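Nitrate regulatory protein (Klebsiella oxytoca, PDB 4AKK) senses nitrate and nitrite and, in response, binds the nasF leader RNA at its factor-independent terminator to bring about transcription antitermination of the nasFEDCBA operon. Local coordinates at residues I128-W133 and I163-N168; A139-R144 and G157-I162; V376-T379 and Q384-Q387; R393-D398 and V404-A409. All coordinates share one frame; numbering follows the deposited sequence.

Contact 1: residues I128-W133 and I163-N168; sequences IACAVW and IRHLLN
The imidazole of His-165 takes the thiol of Cys-130 on one face, and Tyr-134, just beyond the end of 128-133, also meets this imidazole, the two rings nearly parallel. The setting is an antiparallel helix-helix packing in the all-helical nitrate- and nitrite-sensing NIT domain, where helix 122-134 lies against helix 152-167. The sulfur-aromatic contact is displaced from the ring centre: SG of Cys-130 stands 3.8 Å from the centroid of the His-165 ring, 24° off the ring normal. It is shifted toward the rim on the ND1 side, and SG of Cys-130 lies 3.5 Å from ND1 of His-165. In Cys-130, chi1 of -161° sets SG beside the carbonyl carbon and over the His-165 ring.

One residue on, Ala-131 marks the narrowest point of the interface. Its CA is 4.8 Å from the CA of His-165, a close backbone approach that the small methyl permits, and the short axes pass 8.3 Å apart at a crossing angle of -154°. CB of Ala-131 faces the carbonyl of His-165 as well as the side chain of Leu-166. Leu-166 bridges outward to Leu-69 and Leu-73 of helix 56-85 and to Phe-109 of helix 92-117, tying this pair into the bundle, while Ala-332 of the second subunit packs on His-165. No hydrogen bond joins 128-133 to 163-168. At the aliphatic end of the seam, CD2 of Leu-166 rests 3.9 Å from CB of Ala-131.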
loop_
_atom_site.group_PDB
_atom_site.type_symbol
_atom_site.label_atom_id
_atom_site.label_comp_id
_atom_site.label_asym_id
_atom_site.label_seq_id
_atom_site.Cartn_x
_atom_site.Cartn_y
_atom_site.Cartn_z
ATOM N N ILE A 128 7.076 -0.746 -19.790
ATOM C CA ILE A 128 7.909 -1.332 -20.828
ATOM C C ILE A 128 8.660 -0.257 -21.628
ATOM O O ILE A 128 9.850 -0.396 -21.892
ATOM C CB ILE A 128 7.065 -2.240 -21.753
ATOM C CG1 ILE A 128 6.595 -3.477 -20.977
ATOM C CG2 ILE A 128 7.864 -2.660 -22.986
ATOM C CD1 ILE A 128 5.438 -4.200 -21.617
ATOM N N ALA A 129 7.974 0.819 -22.003
ATOM C CA ALA A 129 8.637 1.905 -22.729
ATOM C C ALA A 129 9.800 2.461 -21.920
ATOM O O ALA A 129 10.877 2.700 -22.449
ATOM C CB ALA A 129 7.651 3.023 -23.087
ATOM N N CYS A 130 9.570 2.661 -20.628
ATOM C CA CYS A 130 10.593 3.202 -19.736
ATOM C C CYS A 130 11.822 2.297 -19.705
ATOM O O CYS A 130 12.946 2.754 -19.915
ATOM C CB CYS A 130 10.012 3.347 -18.330
ATOM S SG CYS A 130 10.898 4.454 -17.218
ATOM N N ALA A 131 11.601 1.009 -19.447
ATOM C CA ALA A 131 12.684 0.022 -19.413
ATOM C C ALA A 131 13.425 -0.068 -20.749
ATOM O O ALA A 131 14.652 -0.088 -20.789
ATOM C CB ALA A 131 12.143 -1.350 -18.998
ATOM N N VAL A 132 12.677 -0.103 -21.846
ATOM C CA VAL A 132 13.282 -0.165 -23.177
ATOM C C VAL A 132 13.989 1.138 -23.583
ATOM O O VAL A 132 14.868 1.132 -24.444
ATOM C CB VAL A 132 12.231 -0.563 -24.234
ATOM C CG1 VAL A 132 12.732 -0.287 -25.636
ATOM C CG2 VAL A 132 11.868 -2.034 -24.071
ATOM N N TRP A 133 13.608 2.250 -22.961
ATOM C CA TRP A 133 14.231 3.543 -23.247
ATOM C C TRP A 133 15.691 3.578 -22.806
ATOM O O TRP A 133 16.545 4.118 -23.506
ATOM C CB TRP A 133 13.446 4.673 -22.576
ATOM C CG TRP A 133 14.105 6.020 -22.645
ATOM C CD1 TRP A 133 15.146 6.463 -21.882
ATOM C CD2 TRP A 133 13.753 7.107 -23.509
ATOM N NE1 TRP A 133 15.471 7.752 -22.224
ATOM C CE2 TRP A 133 14.629 8.172 -23.220
ATOM C CE3 TRP A 133 12.783 7.282 -24.502
ATOM C CZ2 TRP A 133 14.565 9.393 -23.888
ATOM C CZ3 TRP A 133 12.722 8.496 -25.165
ATOM C CH2 TRP A 133 13.607 9.536 -24.855
ATOM N N ILE A 163 18.264 -1.768 -14.316
ATOM C CA ILE A 163 17.710 -2.883 -13.562
ATOM C C ILE A 163 16.372 -2.570 -12.886
ATOM O O ILE A 163 15.436 -3.378 -12.921
ATOM C CB ILE A 163 18.739 -3.413 -12.520
ATOM C CG1 ILE A 163 19.876 -4.146 -13.252
ATOM C CG2 ILE A 163 18.045 -4.347 -11.527
ATOM C CD1 ILE A 163 21.139 -4.402 -12.405
ATOM N N ARG A 164 16.279 -1.398 -12.274
ATOM C CA ARG A 164 15.065 -1.013 -11.560
ATOM C C ARG A 164 13.836 -0.872 -12.469
ATOM O O ARG A 164 12.726 -1.270 -12.100
ATOM C CB ARG A 164 15.300 0.292 -10.793
ATOM C CG ARG A 164 14.024 0.911 -10.212
ATOM C CD ARG A 164 14.357 2.038 -9.249
ATOM N NE ARG A 164 15.265 2.999 -9.860
ATOM C CZ ARG A 164 14.868 4.078 -10.526
ATOM N NH1 ARG A 164 13.569 4.346 -10.653
ATOM N NH2 ARG A 164 15.772 4.895 -11.052
ATOM N N HIS A 165 14.027 -0.294 -13.650
ATOM C CA HIS A 165 12.932 -0.169 -14.608
ATOM C C HIS A 165 12.509 -1.511 -15.196
ATOM O O HIS A 165 11.348 -1.700 -15.537
ATOM C CB HIS A 165 13.288 0.816 -15.711
ATOM C CG HIS A 165 13.433 2.218 -15.217
ATOM N ND1 HIS A 165 12.594 2.994 -14.493
ATOM C CD2 HIS A 165 14.576 2.964 -15.409
ATOM C CE1 HIS A 165 13.232 4.189 -14.280
ATOM N NE2 HIS A 165 14.425 4.147 -14.844
ATOM N N LEU A 166 13.448 -2.442 -15.296
ATOM C CA LEU A 166 13.126 -3.779 -15.781
ATOM C C LEU A 166 12.275 -4.475 -14.741
ATOM O O LEU A 166 11.250 -5.057 -15.066
ATOM C CB LEU A 166 14.397 -4.585 -16.056
ATOM C CG LEU A 166 15.103 -4.207 -17.354
ATOM C CD1 LEU A 166 16.482 -4.843 -17.416
ATOM C CD2 LEU A 166 14.243 -4.616 -18.557
ATOM N N LEU A 167 12.708 -4.388 -13.488
ATOM C CA LEU A 167 11.991 -4.969 -12.361
ATOM C C LEU A 167 10.593 -4.390 -12.170
ATOM O O LEU A 167 9.677 -5.114 -11.791
ATOM C CB LEU A 167 12.793 -4.792 -11.066
ATOM C CG LEU A 167 14.047 -5.650 -10.924
ATOM C CD1 LEU A 167 14.695 -5.427 -9.565
ATOM C CD2 LEU A 167 13.722 -7.119 -11.125
ATOM N N ASN A 168 10.436 -3.092 -12.432
ATOM C CA ASN A 168 9.145 -2.423 -12.300
ATOM C C ASN A 168 8.120 -2.942 -13.299
ATOM O O ASN A 168 6.927 -2.691 -13.155
ATOM C CB ASN A 168 9.271 -0.891 -12.453
ATOM C CG ASN A 168 10.011 -0.230 -11.295
ATOM O OD1 ASN A 168 10.199 -0.828 -10.240
ATOM N ND2 ASN A 168 10.438 1.017 -11.499
#

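Contact 2: residues A139-R144 and G157-I162; sequences AALRKR and GQFSRI. With EDO (1,2-ethanediol), chain E.
Leu-141 presents its two methyl branches to different neighbours on segment 157-162, and this division of labour defines the contact. The CD2 branch comes down over the centre of the Phe-159 ring in a CH-pi arrangement: CD2 of Leu-141 is 3.6 Å from the centroid of the Phe-159 ring and 9° off its normal, and all six ring carbons lie within 3.7 to 4.1 Å of CD2, CZ the nearest. The CD1 branch turns instead to the amide of Gln-158, where CD1 of Leu-141 and OE1 of Gln-158 are 3.4 Å apart. Leu-141 and Gln-158 run past each other in opposite directions, whereas the leucine lies aslant to the phenylalanine.

In Leu-141, chi1 of 170° carries CG across to the facing helix, and the two methyls then diverge from it. Gln-158 is extended beyond CG, which brings its amide alongside the leucine. Phe-159 reaches further to Glu-76, Arg-77 and Ser-80 of helix 56-85, and Ile-150 of the intervening loop packs on Leu-141.

Beside the leucine, Arg-142 forms salt bridges with Glu-76 and Asp-103, its NE and NH1 each serving a different carboxylate. A 1,2-ethanediol, probably from the crystallisation liquor, sits close by; Ala-139 N makes a weak hydrogen bond of 3.3 Å to its O2, and Asp-103 also binds it. The backbones stay well apart, CA of Leu-141 lying 7.9 Å from CA of Gln-158. Consecutive antiparallel helices 138-147 and 152-167, joined by a short loop, form a helical hairpin of the NIT domain, and Leu-141 on Phe-159 packs its inner side.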
loop_
_atom_site.group_PDB
_atom_site.type_symbol
_atom_site.label_atom_id
_atom_site.label_comp_id
_atom_site.label_asym_id
_atom_site.label_seq_id
_atom_site.Cartn_x
_atom_site.Cartn_y
_atom_site.Cartn_z
ATOM N N ALA A 139 25.538 0.567 -24.552
ATOM C CA ALA A 139 26.736 0.706 -25.375
ATOM C C ALA A 139 27.625 1.859 -24.892
ATOM O O ALA A 139 28.825 1.685 -24.698
ATOM C CB ALA A 139 26.370 0.882 -26.842
ATOM N N ALA A 140 27.030 3.027 -24.686
ATOM C CA ALA A 140 27.780 4.190 -24.212
ATOM C C ALA A 140 28.402 3.941 -22.838
ATOM O O ALA A 140 29.562 4.291 -22.594
ATOM C CB ALA A 140 26.889 5.408 -24.172
ATOM N N LEU A 141 27.626 3.332 -21.947
ATOM C CA LEU A 141 28.094 3.041 -20.597
ATOM C C LEU A 141 29.306 2.111 -20.618
ATOM O O LEU A 141 30.280 2.333 -19.902
ATOM C CB LEU A 141 26.965 2.429 -19.764
ATOM C CG LEU A 141 27.286 1.828 -18.393
ATOM C CD1 LEU A 141 27.894 2.890 -17.477
ATOM C CD2 LEU A 141 26.017 1.225 -17.775
ATOM N N ARG A 142 29.236 1.072 -21.438
ATOM C CA ARG A 142 30.331 0.105 -21.529
ATOM C C ARG A 142 31.630 0.738 -22.014
ATOM O O ARG A 142 32.708 0.467 -21.475
ATOM C CB ARG A 142 29.941 -1.060 -22.437
ATOM C CG ARG A 142 28.903 -1.968 -21.816
ATOM C CD ARG A 142 28.100 -2.690 -22.866
ATOM N NE ARG A 142 27.361 -3.804 -22.280
ATOM C CZ ARG A 142 26.515 -4.569 -22.954
ATOM N NH1 ARG A 142 26.296 -4.343 -24.245
ATOM N NH2 ARG A 142 25.898 -5.564 -22.341
ATOM N N LYS A 143 31.527 1.582 -23.034
ATOM C CA LYS A 143 32.701 2.280 -23.539
ATOM C C LYS A 143 33.375 3.076 -22.420
ATOM O O LYS A 143 34.589 3.004 -22.236
ATOM C CB LYS A 143 32.337 3.199 -24.704
ATOM C CG LYS A 143 33.551 3.896 -25.302
ATOM C CD LYS A 143 33.218 4.628 -26.592
ATOM C CE LYS A 143 34.460 5.307 -27.166
ATOM N NZ LYS A 143 34.102 6.341 -28.177
ATOM N N ARG A 144 32.586 3.816 -21.656
ATOM C CA ARG A 144 33.153 4.572 -20.547
ATOM C C ARG A 144 33.746 3.646 -19.517
ATOM O O ARG A 144 34.785 3.955 -18.944
ATOM C CB ARG A 144 32.117 5.489 -19.899
ATOM C CG ARG A 144 31.862 6.736 -20.717
ATOM C CD ARG A 144 31.089 7.786 -19.957
ATOM N NE ARG A 144 30.863 8.946 -20.813
ATOM C CZ ARG A 144 31.758 9.905 -21.020
ATOM N NH1 ARG A 144 32.941 9.856 -20.412
ATOM N NH2 ARG A 144 31.467 10.916 -21.827
ATOM N N GLY A 157 25.432 3.079 -10.448
ATOM C CA GLY A 157 24.131 3.729 -10.481
ATOM C C GLY A 157 23.391 3.557 -11.797
ATOM O O GLY A 157 22.189 3.357 -11.808
ATOM N N GLN A 158 24.105 3.640 -12.912
ATOM C CA GLN A 158 23.465 3.507 -14.219
ATOM C C GLN A 158 23.001 2.071 -14.508
ATOM O O GLN A 158 21.916 1.867 -15.051
ATOM C CB GLN A 158 24.377 4.038 -15.331
ATOM C CG GLN A 158 24.716 5.518 -15.169
ATOM C CD GLN A 158 25.471 6.088 -16.357
ATOM O OE1 GLN A 158 25.512 5.334 -17.455
ATOM N NE2 GLN A 158 26.013 7.194 -16.288
ATOM N N PHE A 159 23.810 1.081 -14.141
ATOM C CA PHE A 159 23.357 -0.306 -14.199
ATOM C C PHE A 159 22.123 -0.487 -13.312
ATOM O O PHE A 159 21.128 -1.082 -13.725
ATOM C CB PHE A 159 24.457 -1.276 -13.761
ATOM C CG PHE A 159 25.487 -1.545 -14.818
ATOM C CD1 PHE A 159 25.148 -2.224 -15.976
ATOM C CD2 PHE A 159 26.787 -1.110 -14.660
ATOM C CE1 PHE A 159 26.092 -2.464 -16.958
ATOM C CE2 PHE A 159 27.735 -1.343 -15.639
ATOM C CZ PHE A 159 27.388 -2.019 -16.787
ATOM N N SER A 160 22.194 0.037 -12.088
ATOM C CA SER A 160 21.105 -0.115 -11.144
ATOM C C SER A 160 19.808 0.478 -11.680
ATOM O O SER A 160 18.737 -0.043 -11.402
ATOM C CB SER A 160 21.454 0.541 -9.808
ATOM O OG SER A 160 22.553 -0.110 -9.202
ATOM N N ARG A 161 19.909 1.586 -12.414
ATOM C CA ARG A 161 18.732 2.255 -12.966
ATOM C C ARG A 161 18.068 1.434 -14.081
ATOM O O ARG A 161 16.845 1.328 -14.134
ATOM C CB ARG A 161 19.093 3.649 -13.480
ATOM C CG ARG A 161 17.982 4.293 -14.298
ATOM C CD ARG A 161 18.311 5.723 -14.671
ATOM N NE ARG A 161 19.462 5.801 -15.566
ATOM C CZ ARG A 161 19.910 6.927 -16.110
ATOM N NH1 ARG A 161 19.298 8.077 -15.857
ATOM N NH2 ARG A 161 20.971 6.903 -16.908
ATOM N N ILE A 162 18.875 0.858 -14.969
ATOM C CA ILE A 162 18.348 -0.035 -15.992
ATOM C C ILE A 162 17.626 -1.211 -15.336
ATOM O O ILE A 162 16.519 -1.588 -15.726
ATOM C CB ILE A 162 19.471 -0.569 -16.895
ATOM C CG1 ILE A 162 20.051 0.569 -17.740
ATOM C CG2 ILE A 162 18.943 -1.685 -17.801
ATOM C CD1 ILE A 162 21.283 0.189 -18.532
HETATM C C1 EDO E . 23.744 -3.321 -26.103
HETATM O O1 EDO E . 23.134 -4.601 -26.327
HETATM C C2 EDO E . 22.779 -2.194 -26.460
HETATM O O2 EDO E . 23.517 -0.973 -26.646
#

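Contact 3: residues V376-T379 and Q384-Q387; sequences VLMT and QEEQ
Met-378 and Glu-385 carry most of this surface contact, with the backbone of Gln-384 making up most of the remainder. The thioether of Met-378 lies against the first turn of the facing helix: SD of Met-378 is 3.8 Å from CA of Glu-385 and almost as near to its CB. Its CG extends the touch back to the carbonyl carbon of Gln-384, at 4.2 Å. A bend at chi3 (68°) turns the terminal methyl of Met-378 back beside the CB of Glu-385, and the methionine crosses the glutamate's stem at a slant.

Glu-385 takes part with its aliphatic portion. Its CG stands anti to the backbone N (chi1 -176°), and the extended chain beyond leads the carboxylate away from the methionine to a salt bridge with Lys-374, one turn before Met-378 on helix 360-380. The same side chain therefore offers its methylenes to sulfur and its charge to a lysine of the helix that it packs against.

Gln-384 occupies the N-cap position, and its own side chain points away from segment 376-379. Its backbone N instead donates to OE1 of Gln-387, 3.1 Å away with an N-H...O angle of 162°. This bond ties the residue entering the helix to a side chain of the first turn.

Within the ANTAR domain the contact closes the short connection from helix 360-380 into helix 385-399; Met-378 also touches Ala-388, while neighbouring Leu-377 reaches Leu-392, Leu-410 of helix 403-412 and Leu-416 of the second subunit.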
loop_
_atom_site.group_PDB
_atom_site.type_symbol
_atom_site.label_atom_id
_atom_site.label_comp_id
_atom_site.label_asym_id
_atom_site.label_seq_id
_atom_site.Cartn_x
_atom_site.Cartn_y
_atom_site.Cartn_z
ATOM N N VAL A 376 17.150 13.214 19.883
ATOM C CA VAL A 376 16.348 12.777 21.020
ATOM C C VAL A 376 17.177 11.923 21.966
ATOM O O VAL A 376 17.124 12.104 23.182
ATOM C CB VAL A 376 15.089 11.995 20.585
ATOM C CG1 VAL A 376 14.492 11.242 21.776
ATOM C CG2 VAL A 376 14.061 12.944 19.965
ATOM N N LEU A 377 17.937 10.988 21.406
ATOM C CA LEU A 377 18.816 10.140 22.201
ATOM C C LEU A 377 19.966 10.944 22.811
ATOM O O LEU A 377 20.400 10.676 23.929
ATOM C CB LEU A 377 19.362 8.987 21.353
ATOM C CG LEU A 377 18.314 8.024 20.779
ATOM C CD1 LEU A 377 18.932 7.016 19.838
ATOM C CD2 LEU A 377 17.572 7.325 21.901
ATOM N N MET A 378 20.454 11.934 22.076
ATOM C CA MET A 378 21.571 12.737 22.552
ATOM C C MET A 378 21.167 13.600 23.749
ATOM O O MET A 378 21.983 13.877 24.629
ATOM C CB MET A 378 22.144 13.592 21.420
ATOM C CG MET A 378 23.010 12.808 20.431
ATOM S SD MET A 378 23.251 13.658 18.857
ATOM C CE MET A 378 24.258 15.059 19.340
ATOM N N THR A 379 19.898 13.995 23.787
ATOM C CA THR A 379 19.399 14.913 24.806
ATOM C C THR A 379 18.822 14.215 26.035
ATOM O O THR A 379 19.208 14.503 27.167
ATOM C CB THR A 379 18.313 15.824 24.229
ATOM O OG1 THR A 379 18.864 16.604 23.163
ATOM C CG2 THR A 379 17.767 16.740 25.306
ATOM N N GLN A 384 26.376 10.064 22.834
ATOM C CA GLN A 384 27.182 10.750 21.831
ATOM C C GLN A 384 26.519 10.547 20.470
ATOM O O GLN A 384 25.727 9.626 20.299
ATOM C CB GLN A 384 28.606 10.192 21.818
ATOM C CG GLN A 384 29.241 10.077 23.200
ATOM C CD GLN A 384 29.317 11.416 23.914
ATOM O OE1 GLN A 384 29.830 12.393 23.367
ATOM N NE2 GLN A 384 28.805 11.467 25.144
ATOM N N GLU A 385 26.845 11.393 19.502
ATOM C CA GLU A 385 26.177 11.334 18.205
ATOM C C GLU A 385 26.345 9.988 17.494
ATOM O O GLU A 385 25.371 9.409 17.008
ATOM C CB GLU A 385 26.639 12.471 17.296
ATOM C CG GLU A 385 25.892 12.505 15.980
ATOM C CD GLU A 385 26.340 13.629 15.074
ATOM O OE1 GLU A 385 27.237 14.403 15.475
ATOM O OE2 GLU A 385 25.791 13.735 13.954
ATOM N N GLU A 386 27.578 9.495 17.423
ATOM C CA GLU A 386 27.835 8.205 16.790
ATOM C C GLU A 386 27.130 7.100 17.571
ATOM O O GLU A 386 26.499 6.221 16.987
ATOM C CB GLU A 386 29.342 7.933 16.683
ATOM C CG GLU A 386 29.690 6.512 16.212
ATOM C CD GLU A 386 29.374 6.287 14.739
ATOM O OE1 GLU A 386 28.882 7.231 14.083
ATOM O OE2 GLU A 386 29.626 5.170 14.235
ATOM N N GLN A 387 27.219 7.167 18.895
ATOM C CA GLN A 387 26.541 6.214 19.764
ATOM C C GLN A 387 25.038 6.191 19.476
ATOM O O GLN A 387 24.413 5.130 19.423
ATOM C CB GLN A 387 26.784 6.587 21.227
ATOM C CG GLN A 387 26.122 5.663 22.249
ATOM C CD GLN A 387 26.362 6.123 23.683
ATOM O OE1 GLN A 387 26.856 7.231 23.919
ATOM N NE2 GLN A 387 26.012 5.275 24.647
#

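Contact 4: residues R393-D398 and V404-A409; sequences RKMAMD and VEIARA
The three-helix ANTAR domain, made of helices 360-380, 385-399 and 403-412, packs its second helix against its third here, with Ile-406 as the residue that touches both Met-395 and Ala-396. Both branches of this isoleucine are used. The CG1 arm lies on Ala-396: CG1 of Ile-406 is 3.6 Å from CA of Ala-396, and it lies nearly as close to the alanine methyl. The CG2 branch heads for the neighbouring residue and reaches CB of Met-395 at 4.0 Å.

At the end of the longer arm, CD1 of Ile-406 comes within 3.8 Å of the backbone O of Met-395. Thus the isoleucine touches main chain and side chains alike. Two torsions near -60° (chi1 -62°, chi2 -52°) shape this arm, placing CG1 anti to the carbonyl carbon and folding CD1 round toward the Met-395 carbonyl. The small side chain of Ala-396 leaves its CA accessible, and the backbones come close here, with CA of Ala-396 6.1 Å from CA of Ile-406.

The two helices are the last two of the ANTAR domain, the RNA-binding part of this antiterminator, and they follow each other through a short connection. Met-403, at the start of helix 403-412, packs on both Arg-393 and Ala-396, extending the packing toward that connection. Helix 403-412 also meets helix 360-380, where Ala-407 touches Ala-373. The second subunit comes in as well: its Leu-416 packs on Met-395, and its Thr-412 on both Ile-406 and Ala-409.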
loop_
_atom_site.group_PDB
_atom_site.type_symbol
_atom_site.label_atom_id
_atom_site.label_comp_id
_atom_site.label_asym_id
_atom_site.label_seq_id
_atom_site.Cartn_x
_atom_site.Cartn_y
_atom_site.Cartn_z
ATOM N N ARG A 393 20.521 1.920 14.574
ATOM C CA ARG A 393 20.848 0.807 13.675
ATOM C C ARG A 393 20.665 -0.524 14.388
ATOM O O ARG A 393 20.140 -1.490 13.816
ATOM C CB ARG A 393 22.276 0.957 13.116
ATOM C CG ARG A 393 22.990 -0.351 12.694
ATOM C CD ARG A 393 22.444 -0.971 11.400
ATOM N NE ARG A 393 23.248 -2.109 10.935
ATOM C CZ ARG A 393 23.001 -2.823 9.837
ATOM N NH1 ARG A 393 21.955 -2.538 9.078
ATOM N NH2 ARG A 393 23.807 -3.831 9.492
ATOM N N LYS A 394 21.066 -0.563 15.655
ATOM C CA LYS A 394 20.902 -1.767 16.453
ATOM C C LYS A 394 19.430 -2.121 16.598
ATOM O O LYS A 394 19.043 -3.262 16.357
ATOM C CB LYS A 394 21.547 -1.610 17.832
ATOM C CG LYS A 394 21.416 -2.856 18.706
ATOM C CD LYS A 394 22.145 -2.696 20.035
ATOM C CE LYS A 394 21.876 -1.327 20.662
ATOM N NZ LYS A 394 20.425 -1.069 20.925
ATOM N N MET A 395 18.607 -1.149 16.991
ATOM C CA MET A 395 17.172 -1.409 17.150
ATOM C C MET A 395 16.545 -1.887 15.838
ATOM O O MET A 395 15.624 -2.691 15.847
ATOM C CB MET A 395 16.430 -0.178 17.688
ATOM C CG MET A 395 16.263 -0.147 19.212
ATOM S SD MET A 395 15.527 1.394 19.839
ATOM C CE MET A 395 16.940 2.464 19.672
ATOM N N ALA A 396 17.071 -1.403 14.715
ATOM C CA ALA A 396 16.529 -1.735 13.402
ATOM C C ALA A 396 16.798 -3.190 13.029
ATOM O O ALA A 396 15.938 -3.839 12.454
ATOM C CB ALA A 396 17.094 -0.807 12.342
ATOM N N MET A 397 18.004 -3.674 13.333
ATOM C CA MET A 397 18.369 -5.073 13.140
ATOM C C MET A 397 17.498 -5.952 14.025
ATOM O O MET A 397 16.892 -6.914 13.558
ATOM C CB MET A 397 19.848 -5.320 13.492
ATOM C CG MET A 397 20.886 -4.621 12.592
ATOM S SD MET A 397 22.627 -5.063 12.915
ATOM C CE MET A 397 22.933 -4.263 14.480
ATOM N N ASP A 398 17.438 -5.610 15.307
ATOM C CA ASP A 398 16.737 -6.431 16.285
ATOM C C ASP A 398 15.239 -6.484 16.013
ATOM O O ASP A 398 14.596 -7.493 16.262
ATOM C CB ASP A 398 17.001 -5.925 17.708
ATOM C CG ASP A 398 18.452 -6.116 18.142
ATOM O OD1 ASP A 398 19.257 -6.647 17.341
ATOM O OD2 ASP A 398 18.787 -5.736 19.287
ATOM N N VAL A 404 14.843 4.358 9.401
ATOM C CA VAL A 404 13.894 5.464 9.372
ATOM C C VAL A 404 12.593 5.103 10.083
ATOM O O VAL A 404 11.956 5.967 10.691
ATOM C CB VAL A 404 13.621 6.002 7.946
ATOM C CG1 VAL A 404 12.993 4.932 7.058
ATOM C CG2 VAL A 404 12.749 7.264 8.018
ATOM N N GLU A 405 12.224 3.823 10.035
ATOM C CA GLU A 405 11.047 3.323 10.761
ATOM C C GLU A 405 11.276 3.353 12.266
ATOM O O GLU A 405 10.397 3.728 13.020
ATOM C CB GLU A 405 10.677 1.909 10.307
ATOM C CG GLU A 405 10.172 1.834 8.877
ATOM C CD GLU A 405 10.106 0.403 8.351
ATOM O OE1 GLU A 405 10.871 -0.451 8.852
ATOM O OE2 GLU A 405 9.297 0.133 7.433
ATOM N N ILE A 406 12.467 2.964 12.700
ATOM C CA ILE A 406 12.834 3.098 14.106
ATOM C C ILE A 406 12.766 4.554 14.517
ATOM O O ILE A 406 12.285 4.879 15.596
ATOM C CB ILE A 406 14.280 2.619 14.360
ATOM C CG1 ILE A 406 14.431 1.135 14.014
ATOM C CG2 ILE A 406 14.703 2.938 15.801
ATOM C CD1 ILE A 406 13.395 0.225 14.686
ATOM N N ALA A 407 13.274 5.429 13.652
ATOM C CA ALA A 407 13.326 6.853 13.943
ATOM C C ALA A 407 11.933 7.422 14.098
ATOM O O ALA A 407 11.667 8.201 15.023
ATOM C CB ALA A 407 14.076 7.605 12.838
ATOM N N ARG A 408 11.057 7.047 13.168
ATOM C CA ARG A 408 9.670 7.460 13.195
ATOM C C ARG A 408 9.010 6.944 14.455
ATOM O O ARG A 408 8.281 7.678 15.107
ATOM C CB ARG A 408 8.919 6.949 11.970
ATOM C CG ARG A 408 9.170 7.759 10.717
ATOM C CD ARG A 408 8.165 7.424 9.619
ATOM N NE ARG A 408 8.467 8.145 8.389
ATOM C CZ ARG A 408 8.918 7.577 7.274
ATOM N NH1 ARG A 408 9.099 6.267 7.216
ATOM N NH2 ARG A 408 9.175 8.325 6.209
ATOM N N ALA A 409 9.265 5.687 14.808
ATOM C CA ALA A 409 8.673 5.145 16.028
ATOM C C ALA A 409 9.039 5.992 17.248
ATOM O O ALA A 409 8.187 6.286 18.073
ATOM C CB ALA A 409 9.076 3.682 16.246
#

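How the contacts relate
The four contacts fall into two pairs, one in each functional part of the protein. Contacts 1 and 2, with centres 14 Å apart, share helix 152-167 in the NIT receptor; along the chain, 139-144 and 157-162 both fall between 128-133 and 163-168, so the smaller closure sits within the larger. Contacts 3 and 4, also 14 Å apart between centres, share helix 385-399 in the ANTAR domain and follow one another in sequence. Centres of contacts 1 and 4 are 32 Å apart and their nearest atoms about 17 Å, without touching. Sensor and RNA-binding effector thus occupy one chain as separate helical units, while contacts 1 and 4 both touch the second subunit.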